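Local coordinates for protein chitinase (Chromobacterium violaceum, PDB 4TXG) that probably hydrolyses glycosidic bonds of chitin, as a family 18 glycoside hydrolase that also carries a chitin-binding module, at residues 155-160 against 185-190; 366-371 against 387-392; 396-401 against 462-467. All coordinates share one frame; numbering follows the deposited sequence.

All three contacts belong to the family 18 catalytic domain, a beta/alpha barrel of which contacts 1 and 2 supply staves and contact 3 part of the rim. Contacts 1 and 2 have centres about 14 Å apart and meet across the barrel interior, where R155 NE lies 3.3 Å from F391 CD2 and Y159 OH 3.5 Å from A369 CB. D310, on strand 308-312, joins them, hydrogen-bonded to the Y159 hydroxyl through one carboxylate oxygen and to that of T367 through the other. Contact 3 continues contact 2 along the chain; its centre is about 17 Å from that of contact 1. It holds a cesium ion at the probable substrate cleft.

Contact 1 of 3, residues 155-160 against 185-190; sequences RIIGYF and HINYAF
Y159 and N187 form the central side-chain pair of two parallel strands, the asparagine lying over one face of the tyrosine ring. N187 CB sits 3.9 Å from the centroid of the Y159 ring in a CH-pi contact, and the amide continues across the same face until N187 ND2 comes within 3.4 Å of Y159 CZ. Amide and ring planes are 71° apart, so the amide stands steeply on the ring instead of stacking flat. From its other neighbour, I157, the methyl CG2 approaches N187 ND2 to 3.6 Å. Farther toward the start of the strands, R155 CD reaches H185 CE1 at 3.7 Å, while I157 CG1 packs against H185 CB.

On the reverse side of the sheet F160 has CG anti to the backbone N (chi1 176°), which brings the edge of the F160 ring to Y188 at an oblique crossing; F160 CD2 and Y188 CD2 are 3.9 Å apart.

Five backbone hydrogen bonds hold the register. The bond from F160 N to N187 O is short, 2.8 Å, and nearly straight at 173°, whereas that from H185 N to I156 O stretches to 3.3 Å. Beyond them, E146 grips R155 NE with one carboxylate oxygen and H185 NE2 with the other, which would be expected to offset the charge of R155; D310 holds the Y159 hydroxyl. The cis peptide between A189 and F190 is of the non-proline kind well known toward the C-terminal ends of family 18 barrel strands.

These are the first two staves of the family 18 barrel. I157, Y159 and N187 face its interior, where M601 of strand 599-603 and S251 of strand 247-253 adjoin them, while H232 and F233 of helix 231-242 meet F160 and Y188 edge-to-face on the outside.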
# COMPACT_ATOMS: atom_id res chain seq x y z
N ARG A 155 4.85 13.31 1.57
CA ARG A 155 5.73 12.33 0.95
C ARG A 155 5.38 12.22 -0.53
O ARG A 155 4.21 12.31 -0.90
CB ARG A 155 5.63 10.97 1.62
CG ARG A 155 6.00 10.98 3.09
CD ARG A 155 6.18 9.57 3.62
NE ARG A 155 6.35 9.59 5.06
CZ ARG A 155 5.34 9.57 5.92
NH1 ARG A 155 4.09 9.51 5.45
NH2 ARG A 155 5.57 9.60 7.23
N ILE A 156 6.41 12.06 -1.35
CA ILE A 156 6.27 11.82 -2.77
C ILE A 156 7.20 10.65 -3.05
O ILE A 156 8.42 10.81 -3.13
CB ILE A 156 6.63 13.06 -3.62
CG1 ILE A 156 5.72 14.23 -3.25
CG2 ILE A 156 6.54 12.74 -5.11
CD1 ILE A 156 6.13 15.55 -3.91
N ILE A 157 6.60 9.47 -3.13
CA ILE A 157 7.35 8.22 -3.14
C ILE A 157 7.27 7.56 -4.50
O ILE A 157 6.20 7.14 -4.92
CB ILE A 157 6.82 7.26 -2.07
CG1 ILE A 157 6.83 7.94 -0.70
CG2 ILE A 157 7.61 5.97 -2.05
CD1 ILE A 157 5.64 7.52 0.17
N GLY A 158 8.41 7.44 -5.17
CA GLY A 158 8.41 6.85 -6.50
C GLY A 158 9.03 5.47 -6.50
O GLY A 158 10.11 5.27 -5.94
N TYR A 159 8.34 4.51 -7.11
CA TYR A 159 8.93 3.20 -7.35
C TYR A 159 9.82 3.23 -8.58
O TYR A 159 9.40 3.66 -9.65
CB TYR A 159 7.85 2.13 -7.53
CG TYR A 159 7.37 1.55 -6.24
CD1 TYR A 159 8.04 0.48 -5.66
CD2 TYR A 159 6.24 2.04 -5.60
CE1 TYR A 159 7.60 -0.07 -4.47
CE2 TYR A 159 5.80 1.50 -4.42
CZ TYR A 159 6.48 0.44 -3.85
OH TYR A 159 6.04 -0.10 -2.66
N PHE A 160 11.05 2.77 -8.40
CA PHE A 160 12.03 2.63 -9.47
C PHE A 160 12.22 1.16 -9.79
O PHE A 160 12.68 0.41 -8.94
CB PHE A 160 13.37 3.24 -9.05
CG PHE A 160 14.46 3.06 -10.07
CD1 PHE A 160 14.59 3.96 -11.13
CD2 PHE A 160 15.34 2.00 -9.98
CE1 PHE A 160 15.59 3.81 -12.06
CE2 PHE A 160 16.35 1.83 -10.92
CZ PHE A 160 16.48 2.74 -11.97
N HIS A 185 11.08 10.11 -1.32
CA HIS A 185 11.49 8.72 -1.15
C HIS A 185 11.52 7.99 -2.49
O HIS A 185 10.69 8.23 -3.36
CB HIS A 185 10.54 7.95 -0.22
CG HIS A 185 10.42 8.51 1.16
ND1 HIS A 185 9.75 9.68 1.44
CD2 HIS A 185 10.86 8.04 2.35
CE1 HIS A 185 9.80 9.92 2.74
NE2 HIS A 185 10.46 8.93 3.32
N ILE A 186 12.48 7.09 -2.64
CA ILE A 186 12.55 6.20 -3.80
C ILE A 186 12.59 4.76 -3.33
O ILE A 186 13.43 4.39 -2.50
CB ILE A 186 13.78 6.46 -4.65
CG1 ILE A 186 13.79 7.91 -5.17
CG2 ILE A 186 13.88 5.44 -5.80
CD1 ILE A 186 15.19 8.37 -5.62
N ASN A 187 11.68 3.95 -3.85
CA ASN A 187 11.64 2.52 -3.55
C ASN A 187 12.21 1.74 -4.72
O ASN A 187 11.72 1.86 -5.84
CB ASN A 187 10.21 2.05 -3.31
CG ASN A 187 9.63 2.55 -2.00
OD1 ASN A 187 10.34 3.01 -1.11
ND2 ASN A 187 8.31 2.45 -1.87
N TYR A 188 13.23 0.93 -4.46
CA TYR A 188 13.83 0.10 -5.51
C TYR A 188 13.12 -1.24 -5.61
O TYR A 188 13.06 -1.99 -4.63
CB TYR A 188 15.32 -0.11 -5.21
CG TYR A 188 16.06 -0.93 -6.24
CD1 TYR A 188 16.03 -2.33 -6.20
CD2 TYR A 188 16.80 -0.31 -7.23
CE1 TYR A 188 16.74 -3.09 -7.13
CE2 TYR A 188 17.49 -1.05 -8.17
CZ TYR A 188 17.46 -2.44 -8.12
OH TYR A 188 18.17 -3.16 -9.04
N ALA A 189 12.62 -1.55 -6.80
CA ALA A 189 11.86 -2.78 -7.05
C ALA A 189 12.60 -3.71 -8.01
O ALA A 189 12.93 -3.28 -9.11
CB ALA A 189 10.48 -2.41 -7.63
N PHE A 190 12.86 -4.97 -7.66
CA PHE A 190 12.52 -5.62 -6.39
C PHE A 190 13.67 -6.47 -5.87
O PHE A 190 14.39 -7.10 -6.65
CB PHE A 190 11.33 -6.58 -6.53
CG PHE A 190 10.00 -5.91 -6.60
CD1 PHE A 190 9.47 -5.30 -5.48
CD2 PHE A 190 9.25 -5.96 -7.76
CE1 PHE A 190 8.22 -4.70 -5.54
CE2 PHE A 190 8.01 -5.37 -7.83
CZ PHE A 190 7.50 -4.74 -6.72

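Contact 2 of 3, residues 366-371 against 387-392; sequences ITAAVP and KYLDFV
The beta-alpha-beta unit formed by strand 365-371, helix 374-377 and strand 391-395 is tied together near the N-terminal ends of its strands by I366 and D390. The aspartate grips the backbone of I366 twice. Its carboxylate takes the I366 N-H in a bond of 2.8 Å between I366 N and D390 OD2, approached on the anti side and 30° out of the carboxylate plane. D390 N returns a bond of the same length to I366 O, bent, with 134° at the hydrogen. This buried carboxylate is well supplied with partners: OD2 also forms a salt bridge with R350, and OD1 is bonded by the hydroxyls of Y140 and Y363.

Farther on, T367 and F391 lie side by side. T367 CG2 drops over the middle of the F391 ring, 3.4 Å from its centroid, in a tight CH-pi contact. The threonine torsion (chi1 67°) sets OG1 between the backbone N and carbonyl carbon, sending the methyl to the ring and the hydroxyl to D310. On the other face of the strand L389 spreads its two methyls, CD2 lying 3.7 Å from I366 CG2 and CD1 3.8 Å from A368 CB. V370 and V392 cross at about a right angle, V370 CG2 resting 3.8 Å from V392 CB.

Regular backbone bonding to strand 391-395 is made by A368 and V370 with N393. L349 and L353 of helix 338-360 cover I366, and Y342 of the same helix meets A368; F391 turns inward and meets H185 of strand 185-193 edge-to-face, while strand 308-312 pairs with the far edge of 365-371.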
# COMPACT_ATOMS: atom_id res chain seq x y z
N ILE A 366 10.91 1.12 8.32
CA ILE A 366 10.20 -0.02 7.74
C ILE A 366 8.90 0.46 7.16
O ILE A 366 8.08 1.07 7.86
CB ILE A 366 9.90 -1.12 8.76
CG1 ILE A 366 11.16 -1.51 9.50
CG2 ILE A 366 9.27 -2.34 8.06
CD1 ILE A 366 10.92 -2.58 10.51
N THR A 367 8.70 0.20 5.87
CA THR A 367 7.43 0.53 5.26
C THR A 367 6.84 -0.74 4.63
O THR A 367 7.49 -1.78 4.58
CB THR A 367 7.58 1.65 4.22
OG1 THR A 367 8.34 1.19 3.09
CG2 THR A 367 8.31 2.85 4.84
N ALA A 368 5.60 -0.65 4.18
CA ALA A 368 4.99 -1.76 3.49
C ALA A 368 4.07 -1.27 2.40
O ALA A 368 3.38 -0.27 2.57
CB ALA A 368 4.23 -2.67 4.47
N ALA A 369 4.09 -1.97 1.28
CA ALA A 369 3.08 -1.80 0.24
C ALA A 369 1.91 -2.69 0.63
O ALA A 369 2.07 -3.92 0.75
CB ALA A 369 3.64 -2.17 -1.12
N VAL A 370 0.75 -2.07 0.84
CA VAL A 370 -0.38 -2.74 1.47
C VAL A 370 -1.60 -2.67 0.56
O VAL A 370 -1.74 -1.72 -0.21
CB VAL A 370 -0.69 -2.12 2.87
CG1 VAL A 370 0.48 -2.31 3.82
CG2 VAL A 370 -1.04 -0.64 2.74
N PRO A 371 -2.47 -3.68 0.61
CA PRO A 371 -3.57 -3.73 -0.36
C PRO A 371 -4.65 -2.68 -0.11
O PRO A 371 -4.93 -2.32 1.04
CB PRO A 371 -4.12 -5.15 -0.20
CG PRO A 371 -3.75 -5.55 1.20
CD PRO A 371 -2.41 -4.89 1.45
N LYS A 387 1.27 -1.19 13.59
CA LYS A 387 1.99 -0.48 14.64
C LYS A 387 3.51 -0.53 14.45
O LYS A 387 4.22 0.28 15.04
CB LYS A 387 1.62 -1.03 16.02
CG LYS A 387 2.05 -2.47 16.22
CD LYS A 387 1.49 -3.09 17.52
CE LYS A 387 2.06 -2.44 18.76
NZ LYS A 387 1.74 -3.23 19.99
N TYR A 388 4.00 -1.46 13.64
CA TYR A 388 5.45 -1.60 13.45
C TYR A 388 5.99 -0.76 12.29
O TYR A 388 7.20 -0.65 12.11
CB TYR A 388 5.81 -3.07 13.24
CG TYR A 388 5.36 -3.92 14.40
CD1 TYR A 388 5.91 -3.74 15.66
CD2 TYR A 388 4.37 -4.88 14.24
CE1 TYR A 388 5.49 -4.50 16.74
CE2 TYR A 388 3.94 -5.65 15.32
CZ TYR A 388 4.51 -5.45 16.57
OH TYR A 388 4.10 -6.20 17.65
N LEU A 389 5.09 -0.19 11.49
CA LEU A 389 5.48 0.43 10.23
C LEU A 389 5.63 1.94 10.34
O LEU A 389 4.72 2.64 10.79
CB LEU A 389 4.45 0.10 9.15
CG LEU A 389 4.28 -1.40 8.92
CD1 LEU A 389 3.11 -1.67 7.97
CD2 LEU A 389 5.57 -1.99 8.36
N ASP A 390 6.78 2.45 9.90
CA ASP A 390 6.94 3.90 9.85
C ASP A 390 5.85 4.54 9.01
O ASP A 390 5.30 5.57 9.38
CB ASP A 390 8.31 4.25 9.29
CG ASP A 390 9.41 3.97 10.28
OD1 ASP A 390 9.72 4.88 11.08
OD2 ASP A 390 9.92 2.83 10.29
N PHE A 391 5.53 3.92 7.88
CA PHE A 391 4.34 4.30 7.13
C PHE A 391 3.95 3.21 6.15
O PHE A 391 4.73 2.28 5.91
CB PHE A 391 4.51 5.66 6.41
CG PHE A 391 5.69 5.74 5.46
CD1 PHE A 391 5.61 5.24 4.17
CD2 PHE A 391 6.86 6.39 5.85
CE1 PHE A 391 6.67 5.35 3.29
CE2 PHE A 391 7.94 6.50 4.97
CZ PHE A 391 7.84 5.98 3.68
N VAL A 392 2.74 3.31 5.60
CA VAL A 392 2.32 2.37 4.57
C VAL A 392 2.16 3.08 3.24
O VAL A 392 1.88 4.27 3.21
CB VAL A 392 0.98 1.66 4.92
CG1 VAL A 392 1.17 0.79 6.16
CG2 VAL A 392 -0.15 2.66 5.13

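Contact 3 of 3, residues 396-401 against 462-467; sequences SYDLHG and PYYTRG. With CS (cesium ion), chain M.
Y397 and P462 bring the two backbones within 6.2 Å, CA to CA, and G401 and R466 do so again at 5.6 Å; between these points the loops are joined by side chains. D398 is central. R466 clasps it side-on in a salt bridge: R466 NE meets D398 OD1 at 2.9 Å and R466 NH2 meets D398 OD2 at 2.8 Å, with carboxylate and guanidinium planes 25° apart. A bend at chi2 (-65°) swings the arginine back toward the aspartate, and N410 gives OD1 a further hydrogen bond. Y464 crosses D398 at about a right angle, bringing OD1 to the edge of its ring. Y464 OH binds the cesium ion at 3.1 Å; D398 OD2 is a longer ligand at 3.6 Å, and two waters bind the ion as well. Y397 OH shares a hydrogen bond with one of these waters, while Y397 CB packs against P462 CD.

Y397 and D398 close the M-x-Y-D motif of family 18 chitinases, which begins at the end of strand 391-395 and whose tyrosine and aspartate typically line the substrate cleft at the C-terminal mouth of the barrel; the ion therefore probably occupies part of that cleft.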
# COMPACT_ATOMS: atom_id res chain seq x y z
N SER A 396 -3.57 1.65 -3.95
CA SER A 396 -4.88 2.09 -4.42
C SER A 396 -4.86 2.25 -5.94
O SER A 396 -5.13 3.32 -6.49
CB SER A 396 -5.28 3.40 -3.73
OG SER A 396 -4.16 4.26 -3.56
N TYR A 397 -4.51 1.16 -6.60
CA TYR A 397 -4.56 1.05 -8.05
C TYR A 397 -4.72 -0.43 -8.34
O TYR A 397 -4.74 -1.24 -7.41
CB TYR A 397 -3.31 1.65 -8.71
CG TYR A 397 -1.97 1.29 -8.06
CD1 TYR A 397 -1.50 -0.02 -8.03
CD2 TYR A 397 -1.17 2.27 -7.50
CE1 TYR A 397 -0.28 -0.34 -7.44
CE2 TYR A 397 0.06 1.96 -6.92
CZ TYR A 397 0.50 0.65 -6.90
OH TYR A 397 1.71 0.34 -6.32
N ASP A 398 -4.83 -0.78 -9.62
CA ASP A 398 -5.23 -2.13 -10.02
C ASP A 398 -6.50 -2.59 -9.30
O ASP A 398 -6.64 -3.77 -8.97
CB ASP A 398 -4.10 -3.13 -9.79
CG ASP A 398 -3.01 -3.01 -10.84
OD1 ASP A 398 -3.22 -2.29 -11.83
OD2 ASP A 398 -1.95 -3.65 -10.67
N LEU A 399 -7.42 -1.65 -9.07
CA LEU A 399 -8.72 -1.97 -8.49
C LEU A 399 -9.61 -2.66 -9.52
O LEU A 399 -10.51 -3.42 -9.17
CB LEU A 399 -9.41 -0.70 -7.96
CG LEU A 399 -8.69 0.00 -6.80
CD1 LEU A 399 -9.37 1.32 -6.45
CD2 LEU A 399 -8.62 -0.92 -5.59
N HIS A 400 -9.35 -2.36 -10.79
CA HIS A 400 -10.00 -3.02 -11.93
C HIS A 400 -8.95 -3.25 -13.02
O HIS A 400 -8.00 -2.47 -13.15
CB HIS A 400 -11.16 -2.18 -12.48
CG HIS A 400 -12.37 -2.18 -11.60
ND1 HIS A 400 -13.12 -3.31 -11.37
CD2 HIS A 400 -12.95 -1.19 -10.87
CE1 HIS A 400 -14.11 -3.02 -10.54
NE2 HIS A 400 -14.03 -1.74 -10.23
N GLY A 401 -9.12 -4.30 -13.80
CA GLY A 401 -8.15 -4.67 -14.82
C GLY A 401 -8.62 -5.92 -15.54
O GLY A 401 -9.62 -6.51 -15.14
N PRO A 462 -1.34 5.24 -10.13
CA PRO A 462 -0.62 4.57 -11.22
C PRO A 462 -0.10 5.53 -12.28
O PRO A 462 -0.80 6.48 -12.62
CB PRO A 462 -1.69 3.66 -11.82
CG PRO A 462 -2.95 4.48 -11.68
CD PRO A 462 -2.80 5.23 -10.37
N TYR A 463 1.10 5.28 -12.79
CA TYR A 463 1.59 6.02 -13.96
C TYR A 463 1.52 5.11 -15.19
O TYR A 463 2.32 5.22 -16.12
CB TYR A 463 3.03 6.51 -13.74
CG TYR A 463 3.20 7.72 -12.82
CD1 TYR A 463 2.11 8.30 -12.17
CD2 TYR A 463 4.46 8.28 -12.64
CE1 TYR A 463 2.30 9.41 -11.33
CE2 TYR A 463 4.65 9.39 -11.82
CZ TYR A 463 3.58 9.94 -11.17
OH TYR A 463 3.80 11.04 -10.35
N TYR A 464 0.54 4.22 -15.19
CA TYR A 464 0.39 3.24 -16.27
C TYR A 464 -1.10 2.99 -16.47
O TYR A 464 -1.91 3.37 -15.64
CB TYR A 464 1.11 1.93 -15.93
CG TYR A 464 0.51 1.27 -14.71
CD1 TYR A 464 0.97 1.59 -13.44
CD2 TYR A 464 -0.54 0.36 -14.83
CE1 TYR A 464 0.41 1.02 -12.32
CE2 TYR A 464 -1.11 -0.22 -13.70
CZ TYR A 464 -0.63 0.12 -12.45
OH TYR A 464 -1.18 -0.44 -11.32
N THR A 465 -1.43 2.32 -17.56
CA THR A 465 -2.82 1.99 -17.87
C THR A 465 -3.12 0.51 -17.66
O THR A 465 -2.21 -0.33 -17.61
CB THR A 465 -3.16 2.31 -19.34
OG1 THR A 465 -2.43 1.42 -20.19
CG2 THR A 465 -2.77 3.74 -19.67
N ARG A 466 -4.40 0.20 -17.55
CA ARG A 466 -4.92 -1.15 -17.78
C ARG A 466 -6.04 -0.98 -18.80
O ARG A 466 -6.62 0.10 -18.90
CB ARG A 466 -5.46 -1.81 -16.51
CG ARG A 466 -4.46 -1.98 -15.37
CD ARG A 466 -3.32 -2.92 -15.70
NE ARG A 466 -2.70 -3.39 -14.47
CZ ARG A 466 -1.56 -4.07 -14.42
NH1 ARG A 466 -0.91 -4.35 -15.54
NH2 ARG A 466 -1.08 -4.45 -13.24
N GLY A 467 -6.36 -2.02 -19.54
CA GLY A 467 -7.36 -1.85 -20.57
C GLY A 467 -7.93 -3.13 -21.14
O GLY A 467 -7.31 -4.19 -21.05
CS CS M . 1.17 -2.02 -10.15
O HOH W 1 2.71 -2.18 -7.23
O HOH W 2 2.38 -4.22 -11.77